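Local coordinates for Aac(6')-ib (Escherichia coli, PDB 2BUE), which probably transfers the acetyl group of acetyl-CoA to the 6'-amino group of aminoglycoside antibiotics such as kanamycin B, conferring resistance to them, at residues A[134-139]-A[165-170]. The protein carries 2 engineered substitutions. Residues are numbered along the deposited sequence; the frame is centred on the assembly and turned at random. Where two conformers were deposited one is given.
Sequences KLVRAL and RCYEKA. With COA (coenzyme A), chain B.
V136 fills the tight end of this contact, its two methyls set against the end of helix 161-169. CG1, anti to the backbone N (chi1 178°), reaches the methyl CB of A170 at 3.5 Å and also meets the ring edge of Y167, 3.9 Å from CD1. CG2 lies 3.9 Å from Y167 CE1 and just touches the sulfur of C166, so the valine is wedged between three buried residues. The phenol of Y167 passes at about a right angle to it; its OH is hydrogen-bonded to Q119 OE1, and the ring edge also faces the thiol sulfur of coenzyme A.

The outer side is sparser and polar. R137, exposed and extended from CG to NE, runs its methylene CG over A170 and gives one hydrogen bond from NH2 to the carbonyl O of K169 (2.9 Å, 157° at the hydrogen). The donor sits above the carbonyl plane, and the bond ties the guanidinium to the last turn, where A170 leaves helical geometry.

The side chain of K169 takes no part in that bond; bent at chi3, it carries NZ to O8A of the 3'-phosphate of coenzyme A, 2.7 Å away. One turn earlier R165 NE donates to O7A of that phosphate at 3.2 Å, almost straight, while its NH1 bridges to E168.

Segments 134-139 and 165-169, on helices 131-144 and 161-169 of this GNAT fold, come within 9.2 Å of each other, axis to axis, at a crossing angle of -51°. T133 of the first helix touches C166 and K169 beside the cofactor, and beneath the pair V136 and Y167 rest on strand 114-121.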
loop_
_atom_site.group_PDB
_atom_site.type_symbol
_atom_site.label_atom_id
_atom_site.label_comp_id
_atom_site.label_asym_id
_atom_site.label_seq_id
_atom_site.Cartn_x
_atom_site.Cartn_y
_atom_site.Cartn_z
ATOM N N LYS A 134 -8.489 -5.951 -6.631
ATOM C CA LYS A 134 -8.254 -5.224 -7.896
ATOM C C LYS A 134 -7.208 -4.108 -7.762
ATOM O O LYS A 134 -6.321 -3.966 -8.602
ATOM C CB LYS A 134 -9.565 -4.636 -8.415
ATOM C CG LYS A 134 -10.452 -5.679 -9.005
ATOM C CD LYS A 134 -11.819 -5.118 -9.310
ATOM C CE LYS A 134 -12.735 -6.219 -9.805
ATOM N NZ LYS A 134 -12.518 -6.429 -11.263
ATOM N N LEU A 135 -7.342 -3.321 -6.693
ATOM C CA LEU A 135 -6.417 -2.228 -6.422
ATOM C C LEU A 135 -4.991 -2.781 -6.259
ATOM O O LEU A 135 -4.042 -2.306 -6.911
ATOM C CB LEU A 135 -6.877 -1.460 -5.173
ATOM C CG LEU A 135 -6.155 -0.166 -4.795
ATOM C CD1 LEU A 135 -6.971 0.557 -3.731
ATOM C CD2 LEU A 135 -4.723 -0.443 -4.285
ATOM N N VAL A 136 -4.835 -3.802 -5.409
ATOM C CA VAL A 136 -3.519 -4.399 -5.188
ATOM C C VAL A 136 -2.940 -4.967 -6.497
ATOM O O VAL A 136 -1.787 -4.687 -6.832
ATOM C CB VAL A 136 -3.539 -5.401 -4.033
ATOM C CG1 VAL A 136 -2.162 -6.050 -3.871
ATOM C CG2 VAL A 136 -3.929 -4.641 -2.729
ATOM N N ARG A 137 -3.750 -5.682 -7.269
ATOM C CA ARG A 137 -3.277 -6.208 -8.560
ATOM C C ARG A 137 -2.783 -5.080 -9.484
ATOM O O ARG A 137 -1.748 -5.205 -10.141
ATOM C CB ARG A 137 -4.368 -7.048 -9.229
ATOM C CG ARG A 137 -4.623 -8.367 -8.512
ATOM C CD ARG A 137 -5.712 -9.165 -9.192
ATOM N NE ARG A 137 -5.889 -10.461 -8.551
ATOM C CZ ARG A 137 -6.978 -11.215 -8.662
ATOM N NH1 ARG A 137 -8.004 -10.809 -9.399
ATOM N NH2 ARG A 137 -7.051 -12.370 -8.026
ATOM N N ALA A 138 -3.515 -3.967 -9.512
ATOM C CA ALA A 138 -3.137 -2.815 -10.348
ATOM C C ALA A 138 -1.813 -2.193 -9.892
ATOM O O ALA A 138 -0.948 -1.832 -10.719
ATOM C CB ALA A 138 -4.261 -1.775 -10.354
ATOM N N LEU A 139 -1.638 -2.114 -8.573
ATOM C CA LEU A 139 -0.401 -1.585 -8.008
ATOM C C LEU A 139 0.793 -2.502 -8.285
ATOM O O LEU A 139 1.867 -2.033 -8.631
ATOM C CB LEU A 139 -0.581 -1.344 -6.505
ATOM C CG LEU A 139 0.540 -0.519 -5.859
ATOM C CD1 LEU A 139 0.984 0.719 -6.670
ATOM C CD2 LEU A 139 0.148 -0.084 -4.456
ATOM N N ARG A 165 -5.742 -11.833 3.561
ATOM C CA ARG A 165 -6.434 -12.577 2.515
ATOM C C ARG A 165 -6.475 -11.819 1.186
ATOM O O ARG A 165 -6.243 -12.411 0.135
ATOM C CB ARG A 165 -7.847 -12.969 2.957
ATOM C CG ARG A 165 -8.603 -13.761 1.895
ATOM C CD ARG A 165 -8.149 -15.227 1.821
ATOM N NE ARG A 165 -8.511 -15.846 0.542
ATOM C CZ ARG A 165 -7.637 -16.410 -0.295
ATOM N NH1 ARG A 165 -6.346 -16.458 0.014
ATOM N NH2 ARG A 165 -8.055 -16.947 -1.439
ATOM N N CYS A 166 -6.749 -10.517 1.238
ATOM C CA CYS A 166 -6.740 -9.696 0.018
ATOM C C CYS A 166 -5.370 -9.824 -0.679
ATOM O O CYS A 166 -5.294 -10.078 -1.889
ATOM C CB CYS A 166 -7.030 -8.243 0.374
ATOM S SG CYS A 166 -6.767 -7.078 -0.977
ATOM N N TYR A 167 -4.296 -9.677 0.101
ATOM C CA TYR A 167 -2.952 -9.762 -0.465
ATOM C C TYR A 167 -2.669 -11.130 -1.096
ATOM O O TYR A 167 -2.084 -11.216 -2.176
ATOM C CB TYR A 167 -1.885 -9.414 0.576
ATOM C CG TYR A 167 -1.777 -7.929 0.874
ATOM C CD1 TYR A 167 -1.545 -7.010 -0.180
ATOM C CD2 TYR A 167 -1.791 -7.453 2.200
ATOM C CE1 TYR A 167 -1.389 -5.626 0.064
ATOM C CE2 TYR A 167 -1.664 -6.063 2.459
ATOM C CZ TYR A 167 -1.460 -5.160 1.368
ATOM O OH TYR A 167 -1.312 -3.779 1.527
ATOM N N GLU A 168 -3.100 -12.192 -0.415
ATOM C CA GLU A 168 -2.985 -13.555 -0.971
ATOM C C GLU A 168 -3.730 -13.682 -2.298
ATOM O O GLU A 168 -3.187 -14.233 -3.259
ATOM C CB GLU A 168 -3.504 -14.584 0.040
ATOM C CG GLU A 168 -2.568 -14.772 1.223
ATOM C CD GLU A 168 -3.029 -15.900 2.127
ATOM O OE1 GLU A 168 -4.265 -16.119 2.200
ATOM O OE2 GLU A 168 -2.161 -16.550 2.756
ATOM N N LYS A 169 -4.957 -13.165 -2.351
ATOM C CA LYS A 169 -5.759 -13.198 -3.585
ATOM C C LYS A 169 -5.066 -12.436 -4.724
ATOM O O LYS A 169 -5.178 -12.801 -5.903
ATOM C CB LYS A 169 -7.154 -12.633 -3.341
ATOM C CG LYS A 169 -8.004 -13.532 -2.459
ATOM C CD LYS A 169 -9.471 -13.294 -2.681
ATOM C CE LYS A 169 -9.879 -11.968 -2.161
ATOM N NZ LYS A 169 -11.209 -11.552 -2.705
ATOM N N ALA A 170 -4.319 -11.397 -4.361
ATOM C CA ALA A 170 -3.546 -10.625 -5.342
ATOM C C ALA A 170 -2.148 -11.186 -5.667
ATOM O O ALA A 170 -1.361 -10.515 -6.367
ATOM C CB ALA A 170 -3.434 -9.169 -4.887
HETATM N N1A COA B . -11.521 -11.601 8.379
HETATM C C2A COA B . -10.886 -12.472 7.597
HETATM N N3A COA B . -11.097 -12.504 6.289
HETATM C C4A COA B . -11.970 -11.646 5.734
HETATM C C5A COA B . -12.652 -10.727 6.514
HETATM C C6A COA B . -12.409 -10.715 7.878
HETATM N N6A COA B . -13.052 -9.836 8.655
HETATM N N7A COA B . -13.445 -10.009 5.720
HETATM C C8A COA B . -13.277 -10.458 4.479
HETATM N N9A COA B . -12.387 -11.457 4.493
HETATM C C1B COA B . -11.904 -12.200 3.336
HETATM C C2B COA B . -12.959 -12.036 2.260
HETATM O O2B COA B . -13.856 -13.148 2.339
HETATM C C3B COA B . -12.108 -12.029 0.994
HETATM O O3B COA B . -11.665 -13.361 0.714
HETATM P P3B COA B . -12.513 -14.327 -0.240
HETATM O O7A COA B . -11.530 -15.591 -0.485
HETATM O O8A COA B . -12.665 -13.570 -1.650
HETATM O O9A COA B . -13.817 -14.708 0.371
HETATM C C4B COA B . -10.873 -11.227 1.435
HETATM O O4B COA B . -10.765 -11.405 2.874
HETATM C C5B COA B . -10.765 -9.738 1.096
HETATM O O5B COA B . -10.649 -9.507 -0.314
HETATM P P1A COA B . -11.322 -8.152 -0.920
HETATM O O1A COA B . -10.699 -7.821 -2.254
HETATM O O2A COA B . -12.804 -8.157 -0.839
HETATM O O3A COA B . -10.771 -7.102 0.145
HETATM P P2A COA B . -11.286 -5.557 0.237
HETATM O O4A COA B . -11.880 -5.167 -1.056
HETATM O O5A COA B . -12.031 -5.327 1.511
HETATM O O6A COA B . -9.845 -4.828 0.375
HETATM C CBP COA B . -8.493 -3.823 2.129
HETATM C CCP COA B . -8.924 -5.142 1.455
HETATM C CDP COA B . -7.549 -4.176 3.302
HETATM C CEP COA B . -7.748 -2.955 1.081
HETATM C CAP COA B . -9.763 -3.071 2.654
HETATM O OAP COA B . -10.614 -3.973 3.392
HETATM C C9P COA B . -9.421 -1.818 3.490
HETATM O O9P COA B . -8.987 -0.807 2.933
HETATM N N8P COA B . -9.634 -1.922 4.821
HETATM C C7P COA B . -9.363 -0.819 5.771
HETATM C C6P COA B . -7.881 -0.365 5.696
HETATM C C5P COA B . -6.857 -1.526 5.735
HETATM O O5P COA B . -7.031 -2.520 6.445
HETATM N N4P COA B . -5.771 -1.363 4.962
HETATM C C3P COA B . -4.732 -2.413 4.883
HETATM C C2P COA B . -3.660 -2.282 5.963
HETATM S S1P COA B . -2.291 -3.507 5.743
#